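Local coordinates for hyperosmolarity resistance protein Emb (Staphylococcus epidermidis, PDB 6GV5) that is part of a giant extracellular matrix binding protein that mediates staphylococcal adherence to fibronectin, to which this fragment probably contributes, at residues A[14-19]-A[48-53]; A[55-60]-A[95-100]. One frame throughout, in Å; residues are numbered along the deposited sequence.

Contacts 1 and 2 are set in series along helix 40-65, with centres about 14 Å apart. Segment 48-53 faces the end of helix 2-18 within the GA module, and segment 55-60, a little further along the same helix, meets the end of helix 81-99 in the FIVAR part of the chain. The single long helix thus serves both helical units and carries the chain from one to the other. Nearest CA atoms are 7.2 Å apart in contact 1 (I16 CA to A50 CA) and 8.1 Å in contact 2 (M57 CA to I98 CA). The closer pairing includes an alanine and a weak polar link; the wider one is bridged entirely by apolar side chains.

Contact 1 of 2, residues A[14-19]-A[48-53]; sequences QQITNF and SHAKFL
Within the GA module, a three-helix bundle, Q15 and I16 at the C-terminal end of helix 2-18, and F19 just after it, meet A50 and K51 of helix 40-65. A50 marks the close point of the two backbones, and its short side chain lets I16 CG1 come to 4.0 Å from A50 CB. I16 CG1 lies anti to the carbonyl carbon (chi1 -73°); I16 CD1 makes a second contact with the alanine methyl, 4.1 Å from A50 CB.

F19 follows the last helical turn, where its backbone has left helical geometry (psi 144°), and its ring points back across the gap. CZ comes within 3.4 Å of K51 CG, an oblique approach to the ring in which the two side chains run at about a right angle. The neighbouring ring atom CE2 stands 4.2 Å from A50 CB. One ring face also receives its own helix end, with Q15 O 3.2 Å above the plane near the rim.

The polar element is modest. The stronger partner of Q15 is D11, whose OD2 accepts from NE2; K51 adds a weak hydrogen bond at the other end of the amide, its extended chain bringing NZ to 3.2 Å from Q15 OE1, while K51 CE is nearer still to that oxygen, at 3.1 Å. With both ends partnered, the rotation of the amide is probably defined.

Helix 24-35 completes the bundle: K27 and I34 pack on I16, and L30 touches A50. L47, one turn back on helix 40-65, touches Q15 and I16, while N54 beyond the segment meets F19.

Contact 2 of 2, residues A[55-60]-A[95-100]; sequences GKMEEL and QEIINS
Apolar contacts make up the whole interface between M57 and L60 of helix 40-65 and I97 and I98 near the C-terminal end of helix 81-99, an antiparallel-leaning helix pair in the FIVAR part of the chain. L60 is the hub. Its CB points toward the other helix and its CG lies anti to the backbone N (chi1 179°). L60 CD2 touches both isoleucines: it is 3.9 Å from I97 CG2, 4.1 Å from I97 CB and 4.2 Å from I98 CG1. The L60 and I97 side chains cross at about a right angle.

M57 adds a second, looser pair of contacts. All three of its side-chain torsions lie near -60°, giving a curled chain whose terminal atoms approach the isoleucines: SD is 4.3 Å from I97 CG2, and CE is the same distance from I98 CG1. Both residues of helix 40-65 therefore reach both of helix 81-99.

No hydrogen bond crosses the interface. K56 NZ and E59 OE2, on the same helix, form a long salt bridge of 3.7 Å; K56 NZ also bonds to N112 OD1.

The backbones stand well apart. The axes of the short segments approach to 11.1 Å, with 126° between their N-to-C directions, and side-chain ends span the gap. Helix 108-123 packs against this junction, where I111 touches both M57 and I97, and T114 touches I97. On helix 40-65, K61 and V64 continue the contact with I98, whereas L22 and T23 of the loop after helix 2-18 reach M57.

Contact 1 of 2, residues A[14-19]-A[48-53]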
ATOM      1  N   GLN A  14      -3.347 -14.344  11.007  1.00 30.44           N
ATOM      2  CA  GLN A  14      -3.292 -15.301   9.910  1.00 32.71           C
ATOM      3  C   GLN A  14      -3.808 -14.688   8.614  1.00 33.28           C
ATOM      4  O   GLN A  14      -3.211 -14.879   7.550  1.00 31.79           O
ATOM      5  CB  GLN A  14      -4.088 -16.553  10.276  1.00 39.28           C
ATOM      6  CG  GLN A  14      -3.428 -17.388  11.363  1.00 42.10           C
ATOM      7  CD  GLN A  14      -4.307 -18.527  11.845  1.00 54.09           C
ATOM      8  OE1 GLN A  14      -5.510 -18.554  11.578  1.00 56.59           O
ATOM      9  NE2 GLN A  14      -3.710 -19.476  12.556  1.00 56.17           N
ATOM     10  N   GLN A  15      -4.919 -13.945   8.682  1.00 32.30           N
ATOM     11  CA  GLN A  15      -5.420 -13.272   7.490  1.00 31.02           C
ATOM     12  C   GLN A  15      -4.391 -12.289   6.949  1.00 31.01           C
ATOM     13  O   GLN A  15      -4.161 -12.220   5.735  1.00 30.45           O
ATOM     14  CB  GLN A  15      -6.728 -12.542   7.797  1.00 32.07           C
ATOM     15  CG  GLN A  15      -7.883 -13.454   8.169  1.00 34.56           C
ATOM     16  CD  GLN A  15      -9.221 -12.735   8.155  1.00 37.58           C
ATOM     17  OE1 GLN A  15      -9.540 -12.018   7.207  1.00 38.74           O
ATOM     18  NE2 GLN A  15     -10.007 -12.924   9.209  1.00 36.69           N
ATOM     19  N   ILE A  16      -3.764 -11.519   7.840  1.00 27.25           N
ATOM     20  CA  ILE A  16      -2.793 -10.513   7.415  1.00 28.47           C
ATOM     21  C   ILE A  16      -1.600 -11.179   6.751  1.00 31.48           C
ATOM     22  O   ILE A  16      -1.040 -10.660   5.776  1.00 28.06           O
ATOM     23  CB  ILE A  16      -2.363  -9.655   8.620  1.00 28.08           C
ATOM     24  CG1 ILE A  16      -3.501  -8.714   9.024  1.00 27.70           C
ATOM     25  CG2 ILE A  16      -1.098  -8.850   8.298  1.00 29.26           C
ATOM     26  CD1 ILE A  16      -3.393  -8.166  10.438  1.00 31.30           C
ATOM     27  N   THR A  17      -1.193 -12.340   7.267  1.00 29.35           N
ATOM     28  CA  THR A  17      -0.069 -13.056   6.675  1.00 31.74           C
ATOM     29  C   THR A  17      -0.353 -13.450   5.232  1.00 34.08           C
ATOM     30  O   THR A  17       0.577 -13.532   4.421  1.00 34.37           O
ATOM     31  CB  THR A  17       0.258 -14.294   7.511  1.00 37.08           C
ATOM     32  OG1 THR A  17       0.563 -13.896   8.854  1.00 39.20           O
ATOM     33  CG2 THR A  17       1.440 -15.042   6.921  1.00 40.61           C
ATOM     34  N   ASN A  18      -1.626 -13.687   4.893  1.00 34.61           N
ATOM     35  CA  ASN A  18      -1.974 -14.086   3.532  1.00 36.55           C
ATOM     36  C   ASN A  18      -1.917 -12.913   2.559  1.00 36.51           C
ATOM     37  O   ASN A  18      -1.743 -13.121   1.353  1.00 40.01           O
ATOM     38  CB  ASN A  18      -3.378 -14.691   3.492  1.00 39.66           C
ATOM     39  CG  ASN A  18      -3.413 -16.120   3.980  1.00 43.46           C
ATOM     40  OD1 ASN A  18      -2.461 -16.874   3.792  1.00 43.78           O
ATOM     41  ND2 ASN A  18      -4.523 -16.505   4.603  1.00 48.39           N
ATOM     42  N   PHE A  19      -2.085 -11.687   3.050  1.00 33.50           N
ATOM     43  CA  PHE A  19      -2.131 -10.526   2.172  1.00 32.81           C
ATOM     44  C   PHE A  19      -0.869 -10.442   1.318  1.00 35.71           C
ATOM     45  O   PHE A  19       0.234 -10.776   1.765  1.00 33.92           O
ATOM     46  CB  PHE A  19      -2.295  -9.247   2.993  1.00 31.24           C
ATOM     47  CG  PHE A  19      -3.611  -9.140   3.726  1.00 30.79           C
ATOM     48  CD1 PHE A  19      -4.668  -9.987   3.434  1.00 35.97           C
ATOM     49  CD2 PHE A  19      -3.788  -8.177   4.703  1.00 30.09           C
ATOM     50  CE1 PHE A  19      -5.872  -9.875   4.108  1.00 36.41           C
ATOM     51  CE2 PHE A  19      -4.986  -8.062   5.379  1.00 30.27           C
ATOM     52  CZ  PHE A  19      -6.029  -8.912   5.083  1.00 34.78           C
ATOM     53  N   SER A  48      -9.975  -4.646   9.800  1.00 27.00           N
ATOM     54  CA  SER A  48     -10.604  -3.908   8.709  1.00 28.31           C
ATOM     55  C   SER A  48      -9.642  -2.875   8.135  1.00 28.39           C
ATOM     56  O   SER A  48      -9.538  -2.720   6.910  1.00 28.68           O
ATOM     57  CB  SER A  48     -11.885  -3.239   9.207  1.00 31.71           C
ATOM     58  OG  SER A  48     -12.519  -2.499   8.173  1.00 39.22           O
ATOM     59  N   HIS A  49      -8.917  -2.169   9.004  1.00 28.83           N
ATOM     60  CA  HIS A  49      -7.915  -1.212   8.546  1.00 30.79           C
ATOM     61  C   HIS A  49      -6.819  -1.904   7.749  1.00 30.63           C
ATOM     62  O   HIS A  49      -6.389  -1.400   6.701  1.00 28.45           O
ATOM     63  CB  HIS A  49      -7.332  -0.474   9.754  1.00 35.52           C
ATOM     64  CG  HIS A  49      -5.970   0.105   9.522  1.00 41.77           C
ATOM     65  ND1 HIS A  49      -4.908  -0.139  10.366  1.00 48.02           N
ATOM     66  CD2 HIS A  49      -5.500   0.927   8.555  1.00 44.61           C
ATOM     67  CE1 HIS A  49      -3.840   0.501   9.924  1.00 52.11           C
ATOM     68  NE2 HIS A  49      -4.172   1.154   8.826  1.00 50.90           N
ATOM     69  N   ALA A  50      -6.354  -3.062   8.222  1.00 27.57           N
ATOM     70  CA  ALA A  50      -5.318  -3.792   7.500  1.00 25.81           C
ATOM     71  C   ALA A  50      -5.810  -4.222   6.124  1.00 26.37           C
ATOM     72  O   ALA A  50      -5.056  -4.178   5.147  1.00 23.93           O
ATOM     73  CB  ALA A  50      -4.874  -5.011   8.308  1.00 27.26           C
ATOM     74  N   LYS A  51      -7.068  -4.658   6.028  1.00 24.75           N
ATOM     75  CA  LYS A  51      -7.593  -5.078   4.737  1.00 23.39           C
ATOM     76  C   LYS A  51      -7.665  -3.906   3.772  1.00 24.85           C
ATOM     77  O   LYS A  51      -7.393  -4.057   2.574  1.00 26.07           O
ATOM     78  CB  LYS A  51      -8.976  -5.713   4.916  1.00 27.95           C
ATOM     79  CG  LYS A  51      -8.917  -7.123   5.468  1.00 31.77           C
ATOM     80  CD  LYS A  51     -10.303  -7.732   5.623  1.00 34.62           C
ATOM     81  CE  LYS A  51     -10.215  -9.123   6.241  1.00 45.06           C
ATOM     82  NZ  LYS A  51     -11.551  -9.654   6.637  1.00 49.99           N
ATOM     83  N   PHE A  52      -8.041  -2.729   4.270  1.00 23.73           N
ATOM     84  CA  PHE A  52      -8.115  -1.561   3.401  1.00 26.39           C
ATOM     85  C   PHE A  52      -6.721  -1.131   2.969  1.00 25.07           C
ATOM     86  O   PHE A  52      -6.476  -0.864   1.785  1.00 25.79           O
ATOM     87  CB  PHE A  52      -8.837  -0.421   4.112  1.00 28.61           C
ATOM     88  CG  PHE A  52      -8.903   0.844   3.301  1.00 32.68           C
ATOM     89  CD1 PHE A  52      -9.707   0.918   2.178  1.00 35.75           C
ATOM     90  CD2 PHE A  52      -8.160   1.951   3.661  1.00 34.23           C
ATOM     91  CE1 PHE A  52      -9.766   2.078   1.427  1.00 39.99           C
ATOM     92  CE2 PHE A  52      -8.218   3.113   2.917  1.00 36.68           C
ATOM     93  CZ  PHE A  52      -9.022   3.177   1.802  1.00 39.11           C
ATOM     94  N   LEU A  53      -5.790  -1.074   3.923  1.00 25.10           N
ATOM     95  CA  LEU A  53      -4.407  -0.755   3.593  1.00 24.23           C
ATOM     96  C   LEU A  53      -3.847  -1.751   2.587  1.00 24.59           C
ATOM     97  O   LEU A  53      -3.116  -1.369   1.661  1.00 23.52           O
ATOM     98  CB  LEU A  53      -3.565  -0.745   4.867  1.00 27.63           C
ATOM     99  CG  LEU A  53      -2.099  -0.351   4.700  1.00 30.91           C
ATOM    100  CD1 LEU A  53      -1.969   1.112   4.323  1.00 31.78           C
ATOM    101  CD2 LEU A  53      -1.332  -0.652   5.979  1.00 32.51           C
TER

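Contact 2 of 2, residues A[55-60]-A[95-100]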
ATOM      1  N   GLY A  55      -5.460  -3.329   0.220  1.00 22.36           N
ATOM      2  CA  GLY A  55      -5.953  -2.989  -1.104  1.00 23.82           C
ATOM      3  C   GLY A  55      -5.239  -1.793  -1.698  1.00 21.67           C
ATOM      4  O   GLY A  55      -4.956  -1.756  -2.903  1.00 23.52           O
ATOM      5  N   LYS A  56      -4.927  -0.801  -0.861  1.00 22.25           N
ATOM      6  CA  LYS A  56      -4.244   0.383  -1.361  1.00 22.24           C
ATOM      7  C   LYS A  56      -2.813   0.044  -1.747  1.00 19.47           C
ATOM      8  O   LYS A  56      -2.288   0.565  -2.742  1.00 21.09           O
ATOM      9  CB  LYS A  56      -4.262   1.486  -0.312  1.00 22.96           C
ATOM     10  CG  LYS A  56      -5.646   2.094  -0.097  1.00 26.22           C
ATOM     11  CD  LYS A  56      -6.106   2.828  -1.346  1.00 33.58           C
ATOM     12  CE  LYS A  56      -7.488   3.441  -1.169  1.00 45.01           C
ATOM     13  NZ  LYS A  56      -7.975   4.053  -2.439  1.00 68.10           N
ATOM     14  N   MET A  57      -2.170  -0.837  -0.977  1.00 20.25           N
ATOM     15  CA  MET A  57      -0.818  -1.251  -1.315  1.00 19.87           C
ATOM     16  C   MET A  57      -0.799  -2.072  -2.601  1.00 19.55           C
ATOM     17  O   MET A  57       0.145  -1.978  -3.390  1.00 20.21           O
ATOM     18  CB  MET A  57      -0.194  -2.039  -0.167  1.00 18.62           C
ATOM     19  CG  MET A  57       0.238  -1.162   0.986  1.00 20.51           C
ATOM     20  SD  MET A  57       1.449   0.087   0.512  1.00 21.21           S
ATOM     21  CE  MET A  57       2.795  -0.977   0.014  1.00 23.33           C
ATOM     22  N   GLU A  58      -1.829  -2.901  -2.827  1.00 20.06           N
ATOM     23  CA  GLU A  58      -1.971  -3.566  -4.118  1.00 21.91           C
ATOM     24  C   GLU A  58      -2.046  -2.538  -5.240  1.00 19.45           C
ATOM     25  O   GLU A  58      -1.388  -2.686  -6.277  1.00 20.90           O
ATOM     26  CB  GLU A  58      -3.216  -4.458  -4.127  1.00 23.55           C
ATOM     27  CG  GLU A  58      -3.092  -5.712  -3.291  1.00 28.43           C
ATOM     28  CD  GLU A  58      -4.344  -6.568  -3.339  1.00 39.73           C
ATOM     29  OE1 GLU A  58      -5.405  -6.046  -3.745  1.00 40.90           O
ATOM     30  OE2 GLU A  58      -4.265  -7.761  -2.976  1.00 48.83           O
ATOM     31  N   GLU A  59      -2.878  -1.501  -5.059  1.00 20.65           N
ATOM     32  CA  GLU A  59      -2.994  -0.454  -6.066  1.00 22.28           C
ATOM     33  C   GLU A  59      -1.661   0.247  -6.287  1.00 18.84           C
ATOM     34  O   GLU A  59      -1.288   0.545  -7.434  1.00 19.43           O
ATOM     35  CB  GLU A  59      -4.031   0.578  -5.635  1.00 25.73           C
ATOM     36  CG  GLU A  59      -5.466   0.108  -5.579  1.00 35.22           C
ATOM     37  CD  GLU A  59      -6.403   1.253  -5.245  1.00 40.77           C
ATOM     38  OE1 GLU A  59      -6.162   2.371  -5.750  1.00 42.75           O
ATOM     39  OE2 GLU A  59      -7.360   1.044  -4.470  1.00 49.27           O
ATOM     40  N   LEU A  60      -0.950   0.547  -5.206  1.00 18.33           N
ATOM     41  CA  LEU A  60       0.337   1.217  -5.336  1.00 17.16           C
ATOM     42  C   LEU A  60       1.347   0.332  -6.052  1.00 19.49           C
ATOM     43  O   LEU A  60       2.083   0.806  -6.929  1.00 18.79           O
ATOM     44  CB  LEU A  60       0.855   1.619  -3.961  1.00 19.20           C
ATOM     45  CG  LEU A  60       2.225   2.315  -3.979  1.00 19.66           C
ATOM     46  CD1 LEU A  60       2.195   3.661  -4.672  1.00 19.97           C
ATOM     47  CD2 LEU A  60       2.724   2.450  -2.545  1.00 20.79           C
ATOM     48  N   GLN A  95       8.176   3.735  -4.947  1.00 18.59           N
ATOM     49  CA  GLN A  95       9.205   2.737  -4.691  1.00 21.29           C
ATOM     50  C   GLN A  95       9.750   2.861  -3.278  1.00 22.78           C
ATOM     51  O   GLN A  95      10.033   1.851  -2.619  1.00 27.40           O
ATOM     52  CB  GLN A  95      10.338   2.890  -5.709  1.00 21.70           C
ATOM     53  CG  GLN A  95       9.959   2.475  -7.096  1.00 22.16           C
ATOM     54  CD  GLN A  95      10.992   2.882  -8.114  1.00 27.72           C
ATOM     55  OE1 GLN A  95      11.839   3.737  -7.840  1.00 30.75           O
ATOM     56  NE2 GLN A  95      10.940   2.273  -9.295  1.00 27.87           N
ATOM     57  N   GLU A  96       9.909   4.092  -2.798  1.00 23.73           N
ATOM     58  CA  GLU A  96      10.373   4.316  -1.432  1.00 27.14           C
ATOM     59  C   GLU A  96       9.456   3.637  -0.425  1.00 28.24           C
ATOM     60  O   GLU A  96       9.923   3.020   0.540  1.00 31.45           O
ATOM     61  CB  GLU A  96      10.458   5.816  -1.154  1.00 31.23           C
ATOM     62  CG  GLU A  96      11.078   6.178   0.191  1.00 46.01           C
ATOM     63  CD  GLU A  96      12.588   6.016   0.203  1.00 60.63           C
ATOM     64  OE1 GLU A  96      13.180   5.851  -0.888  1.00 65.98           O
ATOM     65  OE2 GLU A  96      13.185   6.055   1.301  1.00 56.54           O
ATOM     66  N   ILE A  97       8.142   3.741  -0.631  1.00 24.98           N
ATOM     67  CA  ILE A  97       7.197   3.107   0.283  1.00 24.42           C
ATOM     68  C   ILE A  97       7.322   1.590   0.217  1.00 26.83           C
ATOM     69  O   ILE A  97       7.431   0.913   1.247  1.00 28.35           O
ATOM     70  CB  ILE A  97       5.762   3.564  -0.035  1.00 26.18           C
ATOM     71  CG1 ILE A  97       5.613   5.054   0.256  1.00 27.06           C
ATOM     72  CG2 ILE A  97       4.763   2.748   0.767  1.00 28.01           C
ATOM     73  CD1 ILE A  97       4.320   5.658  -0.235  1.00 29.18           C
ATOM     74  N   ILE A  98       7.288   1.035  -0.994  1.00 23.67           N
ATOM     75  CA  ILE A  98       7.284  -0.418  -1.155  1.00 25.11           C
ATOM     76  C   ILE A  98       8.560  -1.027  -0.586  1.00 32.13           C
ATOM     77  O   ILE A  98       8.527  -2.070   0.079  1.00 34.11           O
ATOM     78  CB  ILE A  98       7.097  -0.791  -2.636  1.00 27.18           C
ATOM     79  CG1 ILE A  98       5.706  -0.382  -3.123  1.00 21.82           C
ATOM     80  CG2 ILE A  98       7.336  -2.283  -2.832  1.00 30.18           C
ATOM     81  CD1 ILE A  98       5.601  -0.302  -4.618  1.00 22.76           C
ATOM     82  N   ASN A  99       9.699  -0.398  -0.841  1.00 31.12           N
ATOM     83  CA  ASN A  99      10.986  -0.952  -0.452  1.00 32.86           C
ATOM     84  C   ASN A  99      11.408  -0.562   0.957  1.00 35.78           C
ATOM     85  O   ASN A  99      12.475  -0.991   1.409  1.00 42.20           O
ATOM     86  CB  ASN A  99      12.057  -0.506  -1.457  1.00 35.40           C
ATOM     87  CG  ASN A  99      11.775  -0.998  -2.859  1.00 40.32           C
ATOM     88  OD1 ASN A  99      11.446  -2.165  -3.064  1.00 46.37           O
ATOM     89  ND2 ASN A  99      11.892  -0.105  -3.835  1.00 46.07           N
ATOM     90  N   SER A 100      10.601   0.221   1.666  1.00 35.02           N
ATOM     91  CA  SER A 100      10.975   0.667   3.000  1.00 36.60           C
ATOM     92  C   SER A 100      11.082  -0.509   3.962  1.00 42.44           C
ATOM     93  O   SER A 100      10.217  -1.391   3.992  1.00 39.33           O
ATOM     94  CB  SER A 100       9.952   1.678   3.518  1.00 37.10           C
ATOM     95  OG  SER A 100      10.217   2.018   4.866  1.00 43.67           O
TER